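Local atomic coordinates of putative aminooxidase (Propionibacterium acnes, PDB entry 2BA9), a protein that isomerises polyunsaturated fatty acids, producing conjugated linoleic acid, and binds FAD in a fold related to the flavin-containing amine oxidoreductases. Residues A17-G22 with A207-L212; H211-A214 with P219-R222. All blocks are in the same frame, centred on the assembly; numbering follows the deposited sequence.

Contacts 1 and 2 sit side by side, their centres about 7 Å apart, and both use helix 204-215. Contact 1 comes first along the chain: it joins helix 16-28, which follows strand 9-12, to the middle of helix 204-215, across an interval of 184 residues. Contact 2 is local, tying the last turn of that helix to the loop that runs on to strand 226-230. H211 and L212 belong to both segments of helix 204-215, and L19 of contact 1 packs against N213 of contact 2, where L19 CD2 lies 3.5 Å from N213 OD1. Together they fit helix 204-215 and its following loop against the dinucleotide-binding part of the chain, where A17 binds FAD.

Contact 1 of 2, residues A17-G22 with A207-L212. With FAD (flavin-adenine dinucleotide), chain D.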
ATOM      1  N   ALA A  17      -1.572   2.925   9.615  1.00 25.06           N
ATOM      2  CA  ALA A  17      -2.951   2.626  10.020  1.00 24.95           C
ATOM      3  C   ALA A  17      -3.120   2.615  11.544  1.00 25.01           C
ATOM      4  O   ALA A  17      -4.095   3.148  12.059  1.00 25.04           O
ATOM      5  CB  ALA A  17      -3.405   1.302   9.430  1.00 25.09           C
ATOM      6  N   GLY A  18      -2.167   2.007  12.250  1.00 24.89           N
ATOM      7  CA  GLY A  18      -2.206   1.942  13.707  1.00 24.85           C
ATOM      8  C   GLY A  18      -1.991   3.305  14.323  1.00 24.68           C
ATOM      9  O   GLY A  18      -2.728   3.728  15.209  1.00 24.20           O
ATOM     10  N   LEU A  19      -0.960   3.993  13.836  1.00 24.52           N
ATOM     11  CA  LEU A  19      -0.635   5.319  14.327  1.00 24.24           C
ATOM     12  C   LEU A  19      -1.781   6.308  14.085  1.00 24.10           C
ATOM     13  O   LEU A  19      -2.049   7.161  14.922  1.00 24.32           O
ATOM     14  CB  LEU A  19       0.656   5.816  13.684  1.00 23.71           C
ATOM     15  CG  LEU A  19       1.919   5.022  14.018  1.00 24.06           C
ATOM     16  CD1 LEU A  19       3.062   5.477  13.132  1.00 21.19           C
ATOM     17  CD2 LEU A  19       2.278   5.138  15.518  1.00 20.40           C
ATOM     18  N   ALA A  20      -2.447   6.181  12.943  1.00 24.15           N
ATOM     19  CA  ALA A  20      -3.598   7.044  12.604  1.00 24.25           C
ATOM     20  C   ALA A  20      -4.803   6.722  13.477  1.00 24.39           C
ATOM     21  O   ALA A  20      -5.565   7.611  13.859  1.00 24.84           O
ATOM     22  CB  ALA A  20      -3.962   6.890  11.132  1.00 24.04           C
ATOM     23  N   ALA A  21      -4.983   5.439  13.777  1.00 24.45           N
ATOM     24  CA  ALA A  21      -6.064   5.001  14.636  1.00 24.31           C
ATOM     25  C   ALA A  21      -5.891   5.654  15.999  1.00 24.59           C
ATOM     26  O   ALA A  21      -6.850   6.189  16.581  1.00 24.28           O
ATOM     27  CB  ALA A  21      -6.070   3.486  14.747  1.00 23.89           C
ATOM     28  N   GLY A  22      -4.652   5.634  16.492  1.00 24.44           N
ATOM     29  CA  GLY A  22      -4.325   6.294  17.752  1.00 24.80           C
ATOM     30  C   GLY A  22      -4.596   7.786  17.713  1.00 24.88           C
ATOM     31  O   GLY A  22      -5.292   8.320  18.582  1.00 25.01           O
ATOM     32  N   ALA A 207       9.573   9.419   8.226  1.00 24.90           N
ATOM     33  CA  ALA A 207       9.809  10.521   9.170  1.00 25.15           C
ATOM     34  C   ALA A 207       8.545  11.044   9.836  1.00 25.47           C
ATOM     35  O   ALA A 207       8.525  11.247  11.043  1.00 25.41           O
ATOM     36  CB  ALA A 207      10.534  11.672   8.477  1.00 25.01           C
ATOM     37  N   MET A 208       7.502  11.281   9.037  1.00 25.37           N
ATOM     38  CA  MET A 208       6.277  11.894   9.539  1.00 25.68           C
ATOM     39  C   MET A 208       5.454  10.972  10.443  1.00 25.53           C
ATOM     40  O   MET A 208       4.699  11.440  11.288  1.00 25.36           O
ATOM     41  CB  MET A 208       5.415  12.433   8.380  1.00 25.97           C
ATOM     42  CG  MET A 208       4.942  11.399   7.359  1.00 26.99           C
ATOM     43  SD  MET A 208       4.497  12.198   5.787  1.00 27.49           S
ATOM     44  CE  MET A 208       4.085  10.766   4.766  1.00 26.17           C
ATOM     45  N   PHE A 209       5.599   9.667  10.260  1.00 25.70           N
ATOM     46  CA  PHE A 209       4.958   8.700  11.137  1.00 25.64           C
ATOM     47  C   PHE A 209       5.783   8.481  12.412  1.00 25.47           C
ATOM     48  O   PHE A 209       5.235   8.209  13.474  1.00 25.49           O
ATOM     49  CB  PHE A 209       4.701   7.408  10.382  1.00 25.60           C
ATOM     50  CG  PHE A 209       3.690   7.558   9.294  1.00 25.83           C
ATOM     51  CD1 PHE A 209       2.333   7.713   9.604  1.00 27.59           C
ATOM     52  CD2 PHE A 209       4.079   7.591   7.970  1.00 26.31           C
ATOM     53  CE1 PHE A 209       1.373   7.876   8.599  1.00 26.78           C
ATOM     54  CE2 PHE A 209       3.138   7.744   6.962  1.00 27.14           C
ATOM     55  CZ  PHE A 209       1.772   7.881   7.275  1.00 26.35           C
ATOM     56  N   GLU A 210       7.104   8.621  12.311  1.00 25.35           N
ATOM     57  CA  GLU A 210       7.929   8.690  13.514  1.00 25.11           C
ATOM     58  C   GLU A 210       7.491   9.896  14.345  1.00 25.33           C
ATOM     59  O   GLU A 210       7.239   9.774  15.541  1.00 26.06           O
ATOM     60  CB  GLU A 210       9.418   8.746  13.158  1.00 25.16           C
ATOM     61  CG  GLU A 210       9.921   7.444  12.581  1.00 24.80           C
ATOM     62  CD  GLU A 210      11.351   7.510  12.063  1.00 24.39           C
ATOM     63  OE1 GLU A 210      11.789   8.541  11.497  1.00 23.27           O
ATOM     64  OE2 GLU A 210      12.030   6.484  12.186  1.00 25.89           O
ATOM     65  N   HIS A 211       7.322  11.044  13.699  1.00 25.08           N
ATOM     66  CA  HIS A 211       6.910  12.252  14.409  1.00 24.59           C
ATOM     67  C   HIS A 211       5.459  12.194  14.906  1.00 24.20           C
ATOM     68  O   HIS A 211       5.158  12.675  15.993  1.00 23.79           O
ATOM     69  CB  HIS A 211       7.102  13.470  13.531  1.00 25.13           C
ATOM     70  CG  HIS A 211       8.496  13.629  13.022  1.00 26.67           C
ATOM     71  ND1 HIS A 211       8.786  14.309  11.862  1.00 27.12           N
ATOM     72  CD2 HIS A 211       9.679  13.164  13.496  1.00 27.73           C
ATOM     73  CE1 HIS A 211      10.090  14.282  11.657  1.00 27.90           C
ATOM     74  NE2 HIS A 211      10.653  13.589  12.631  1.00 27.00           N
ATOM     75  N   LEU A 212       4.563  11.607  14.119  1.00 23.66           N
ATOM     76  CA  LEU A 212       3.192  11.403  14.570  1.00 23.38           C
ATOM     77  C   LEU A 212       3.155  10.621  15.888  1.00 23.01           C
ATOM     78  O   LEU A 212       2.422  10.984  16.818  1.00 22.67           O
ATOM     79  CB  LEU A 212       2.359  10.667  13.507  1.00 23.34           C
ATOM     80  CG  LEU A 212       0.912  10.301  13.897  1.00 22.65           C
ATOM     81  CD1 LEU A 212       0.075  11.549  14.300  1.00 22.73           C
ATOM     82  CD2 LEU A 212       0.250   9.535  12.769  1.00 20.58           C
TER
HETATM   83  PA  FAD D 500       2.095  -1.591   7.365  1.00 19.59           P
HETATM   84  O1A FAD D 500       2.699  -0.357   6.761  1.00 19.96           O
HETATM   85  O2A FAD D 500       2.548  -2.920   6.797  1.00 19.83           O
HETATM   86  O5B FAD D 500       2.456  -1.622   8.925  1.00 20.92           O
HETATM   87  C5B FAD D 500       1.930  -2.680   9.692  1.00 23.05           C
HETATM   88  C4B FAD D 500       2.559  -2.685  11.070  1.00 23.62           C
HETATM   89  O4B FAD D 500       1.987  -3.730  11.829  1.00 24.57           O
HETATM   90  C3B FAD D 500       4.073  -2.897  11.007  1.00 23.93           C
HETATM   91  O3B FAD D 500       4.732  -1.878  11.723  1.00 23.63           O
HETATM   92  C2B FAD D 500       4.264  -4.272  11.603  1.00 24.35           C
HETATM   93  O2B FAD D 500       5.551  -4.450  12.197  1.00 24.46           O
HETATM   94  C1B FAD D 500       3.030  -4.385  12.514  1.00 24.38           C
HETATM   95  N9A FAD D 500       2.724  -5.801  12.790  1.00 23.97           N
HETATM   96  C8A FAD D 500       2.532  -6.813  11.873  1.00 24.64           C
HETATM   97  N7A FAD D 500       2.299  -7.975  12.546  1.00 23.58           N
HETATM   98  C5A FAD D 500       2.339  -7.713  13.882  1.00 24.46           C
HETATM   99  C6A FAD D 500       2.188  -8.517  15.030  1.00 23.92           C
HETATM  100  N6A FAD D 500       1.570  -9.737  14.914  1.00 23.78           N
HETATM  101  N1A FAD D 500       2.262  -7.916  16.282  1.00 24.67           N
HETATM  102  C2A FAD D 500       2.541  -6.563  16.417  1.00 25.15           C
HETATM  103  N3A FAD D 500       2.693  -5.783  15.278  1.00 24.60           N
HETATM  104  C4A FAD D 500       2.615  -6.344  14.039  1.00 24.25           C
HETATM  105  N1  FAD D 500       1.904   3.932  -0.258  1.00 25.89           N
HETATM  106  C2  FAD D 500       1.500   5.123  -0.827  1.00 28.77           C
HETATM  107  O2  FAD D 500       0.554   5.745  -0.344  1.00 25.85           O
HETATM  108  N3  FAD D 500       2.140   5.596  -1.956  1.00 29.83           N
HETATM  109  C4  FAD D 500       3.201   4.900  -2.496  1.00 29.28           C
HETATM  110  O4  FAD D 500       3.766   5.363  -3.499  1.00 30.85           O
HETATM  111  C4X FAD D 500       3.622   3.701  -1.912  1.00 27.21           C
HETATM  112  N5  FAD D 500       4.668   2.963  -2.440  1.00 24.38           N
HETATM  113  C5X FAD D 500       5.193   1.868  -1.780  1.00 24.27           C
HETATM  114  C6  FAD D 500       6.334   1.231  -2.260  1.00 23.47           C
HETATM  115  C7  FAD D 500       6.874   0.153  -1.561  1.00 23.93           C
HETATM  116  C7M FAD D 500       8.116  -0.499  -2.100  1.00 23.84           C
HETATM  117  C8  FAD D 500       6.263  -0.293  -0.392  1.00 23.67           C
HETATM  118  C8M FAD D 500       6.801  -1.450   0.393  1.00 22.83           C
HETATM  119  C9  FAD D 500       5.119   0.347   0.076  1.00 23.66           C
HETATM  120  C9A FAD D 500       4.564   1.426  -0.613  1.00 24.16           C
HETATM  121  N10 FAD D 500       3.396   2.075  -0.170  1.00 23.80           N
HETATM  122  C10 FAD D 500       2.971   3.237  -0.773  1.00 25.30           C
HETATM  123  C1' FAD D 500       2.413   1.372   0.705  1.00 20.63           C
HETATM  124  C2' FAD D 500       2.445   1.897   2.135  1.00 19.91           C
HETATM  125  O2' FAD D 500       3.772   1.983   2.644  1.00 21.29           O
HETATM  126  C3' FAD D 500       1.590   0.967   2.981  1.00 20.46           C
HETATM  127  O3' FAD D 500       0.316   0.796   2.355  1.00 20.43           O
HETATM  128  C4' FAD D 500       1.439   1.502   4.396  1.00 20.53           C
HETATM  129  O4' FAD D 500       2.663   1.414   5.114  1.00 24.59           O
HETATM  130  C5' FAD D 500       0.324   0.728   5.086  1.00 21.46           C
HETATM  131  O5' FAD D 500       0.354   0.970   6.465  1.00 20.30           O
HETATM  132  P   FAD D 500      -0.304  -0.101   7.488  1.00 20.53           P
HETATM  133  O1P FAD D 500      -0.096   0.343   8.923  1.00 20.58           O
HETATM  134  O2P FAD D 500      -1.744  -0.243   7.137  1.00 23.73           O
HETATM  135  O3P FAD D 500       0.495  -1.478   7.277  1.00 21.28           O
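L19 projects from helix 16-28 toward helix 204-215 and carries most of this contact. With chi1 at -64°, its CG lies opposite the carbonyl carbon, and the branch ending in CD1 reaches the backbone of the other helix: L19 CD1 is 3.5 Å from F209 O and 3.7 Å from F209 CB. The two side chains slant across each other, CD1 sitting obliquely to the phenyl ring, with the close touch at CB and the carbonyl oxygen. L212 answers from one turn further along. Its chi1 of 176° carries CG toward helix 16-28, and the branch then presents CD2, 3.9 Å from L19 CB, while A20 N lies 4.3 Å from L212 CD2. The contact is buried and apolar, and the segment axes stay 10.3 Å apart at an angle of 37°, a gap bridged by side chains. Beyond them, I73 of helix 68-77 touches F209, and helix 408-423 covers A17 and A20. At the start of helix 16-28, the A17 amide donates to a phosphate oxygen of FAD, with A17 N 3.1 Å from FAD O1P. That bond, with G18 as the probable last glycine of a GxGxxG motif, is characteristic of the Rossmann-type dinucleotide-binding fold.

Contact 2 of 2, residues H211-A214 with P219-R222; sequences HLNA and PAER
The side-chain amide of N213 and the guanidinium of R222 are the flat groups here, their planes turned 56° from each other. Neither stacks on the other: N213 ND2 approaches the guanidinium obliquely, 3.5 Å from R222 NH2, and as both are donors the pair is not a hydrogen bond. What joins them is a water at the edge of the guanidinium, in its plane, which accepts from R222 NE at 3.0 Å and from N213 ND2 at 3.0 Å. The same water oxygen lies very close to A220 O, at 2.5 Å, a separation short enough to be doubtful in detail. The other end of the amide is held directly. A220 N donates to N213 OD1 over 2.8 Å, nearly straight at 171°, lying in the carbonyl plane and using a lone pair. These two bonds, one at each end of the amide, settle which way round it is turned. With CG anti to its own backbone N (chi1 -171°), N213 swings its amide out from the helix to meet the loop, directly through OD1 and by way of the water through ND2.

The arrangement ties the last turn of helix 204-215 to the loop that leads to strand 226-230, and it does so beside the FAD-binding region: A220 touches A14 and I35, its side chain about 8 Å from FAD, and E221 makes backbone hydrogen bonds with I35 and E37, so the loop runs along strand 33-36 at the outer side of the parallel sheet.

P219 packs across the asparagine at about a right angle. P219 CA is 3.4 Å from N213 OD1, while its ring leans on the helix backbone, with P219 CG 3.5 Å from N213 O. R222, extended from CG to NE, brings NE to the water, while its NH1 donates to the carbonyl oxygen of D40; V42 touches N213, A220 and R222 alike.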
ATOM      1  N   HIS A 211       7.322  11.044  13.699  1.00 25.08           N
ATOM      2  CA  HIS A 211       6.910  12.252  14.409  1.00 24.59           C
ATOM      3  C   HIS A 211       5.459  12.194  14.906  1.00 24.20           C
ATOM      4  O   HIS A 211       5.158  12.675  15.993  1.00 23.79           O
ATOM      5  CB  HIS A 211       7.102  13.470  13.531  1.00 25.13           C
ATOM      6  CG  HIS A 211       8.496  13.629  13.022  1.00 26.67           C
ATOM      7  ND1 HIS A 211       8.786  14.309  11.862  1.00 27.12           N
ATOM      8  CD2 HIS A 211       9.679  13.164  13.496  1.00 27.73           C
ATOM      9  CE1 HIS A 211      10.090  14.282  11.657  1.00 27.90           C
ATOM     10  NE2 HIS A 211      10.653  13.589  12.631  1.00 27.00           N
ATOM     11  N   LEU A 212       4.563  11.607  14.119  1.00 23.66           N
ATOM     12  CA  LEU A 212       3.192  11.403  14.570  1.00 23.38           C
ATOM     13  C   LEU A 212       3.155  10.621  15.888  1.00 23.01           C
ATOM     14  O   LEU A 212       2.422  10.984  16.818  1.00 22.67           O
ATOM     15  CB  LEU A 212       2.359  10.667  13.507  1.00 23.34           C
ATOM     16  CG  LEU A 212       0.912  10.301  13.897  1.00 22.65           C
ATOM     17  CD1 LEU A 212       0.075  11.549  14.300  1.00 22.73           C
ATOM     18  CD2 LEU A 212       0.250   9.535  12.769  1.00 20.58           C
ATOM     19  N   ASN A 213       3.918   9.538  15.925  1.00 22.54           N
ATOM     20  CA  ASN A 213       4.086   8.707  17.111  1.00 22.87           C
ATOM     21  C   ASN A 213       4.492   9.556  18.301  1.00 22.67           C
ATOM     22  O   ASN A 213       3.876   9.482  19.360  1.00 22.51           O
ATOM     23  CB  ASN A 213       5.152   7.626  16.840  1.00 23.48           C
ATOM     24  CG  ASN A 213       5.241   6.572  17.946  1.00 23.09           C
ATOM     25  OD1 ASN A 213       4.235   5.974  18.318  1.00 23.00           O
ATOM     26  ND2 ASN A 213       6.460   6.317  18.442  1.00 23.08           N
ATOM     27  N   ALA A 214       5.517  10.388  18.106  1.00 23.06           N
ATOM     28  CA  ALA A 214       5.966  11.323  19.129  1.00 22.88           C
ATOM     29  C   ALA A 214       4.848  12.244  19.632  1.00 23.24           C
ATOM     30  O   ALA A 214       4.753  12.494  20.815  1.00 22.78           O
ATOM     31  CB  ALA A 214       7.150  12.145  18.622  1.00 22.96           C
ATOM     32  N   PRO A 219       2.565   6.960  22.654  1.00 24.86           N
ATOM     33  CA  PRO A 219       3.391   6.395  21.598  1.00 24.62           C
ATOM     34  C   PRO A 219       3.412   4.859  21.601  1.00 24.67           C
ATOM     35  O   PRO A 219       3.126   4.203  22.622  1.00 24.15           O
ATOM     36  CB  PRO A 219       4.772   6.971  21.907  1.00 24.63           C
ATOM     37  CG  PRO A 219       4.484   8.256  22.594  1.00 24.51           C
ATOM     38  CD  PRO A 219       3.307   7.966  23.441  1.00 25.00           C
ATOM     39  N   ALA A 220       3.727   4.277  20.451  1.00 24.64           N
ATOM     40  CA  ALA A 220       3.685   2.827  20.325  1.00 24.53           C
ATOM     41  C   ALA A 220       4.598   2.141  21.339  1.00 24.81           C
ATOM     42  O   ALA A 220       5.700   2.611  21.628  1.00 24.66           O
ATOM     43  CB  ALA A 220       4.052   2.390  18.915  1.00 24.47           C
ATOM     44  N   GLU A 221       4.098   1.038  21.890  1.00 25.43           N
ATOM     45  CA  GLU A 221       4.910   0.059  22.610  1.00 25.56           C
ATOM     46  C   GLU A 221       5.589  -0.840  21.569  1.00 25.66           C
ATOM     47  O   GLU A 221       4.911  -1.436  20.745  1.00 26.65           O
ATOM     48  CB  GLU A 221       4.016  -0.784  23.510  1.00 25.56           C
ATOM     49  CG  GLU A 221       3.220   0.041  24.515  1.00 27.58           C
ATOM     50  CD  GLU A 221       3.989   0.378  25.789  1.00 30.91           C
ATOM     51  OE1 GLU A 221       5.235   0.402  25.784  1.00 31.82           O
ATOM     52  OE2 GLU A 221       3.322   0.630  26.817  1.00 37.19           O
ATOM     53  N   ARG A 222       6.917  -0.929  21.594  1.00 25.21           N
ATOM     54  CA  ARG A 222       7.660  -1.652  20.558  1.00 25.09           C
ATOM     55  C   ARG A 222       8.106  -3.004  21.076  1.00 25.13           C
ATOM     56  O   ARG A 222       7.904  -3.312  22.248  1.00 25.34           O
ATOM     57  CB  ARG A 222       8.864  -0.827  20.132  1.00 24.76           C
ATOM     58  CG  ARG A 222       8.472   0.594  19.793  1.00 25.03           C
ATOM     59  CD  ARG A 222       9.531   1.311  19.005  1.00 24.24           C
ATOM     60  NE  ARG A 222       9.273   2.742  19.009  1.00 23.73           N
ATOM     61  CZ  ARG A 222      10.002   3.643  18.365  1.00 24.06           C
ATOM     62  NH1 ARG A 222      11.073   3.273  17.679  1.00 23.12           N
ATOM     63  NH2 ARG A 222       9.672   4.927  18.434  1.00 25.57           N
TER
HETATM   64  O   HOH W   1       7.193   4.262  20.531  1.00 27.28           O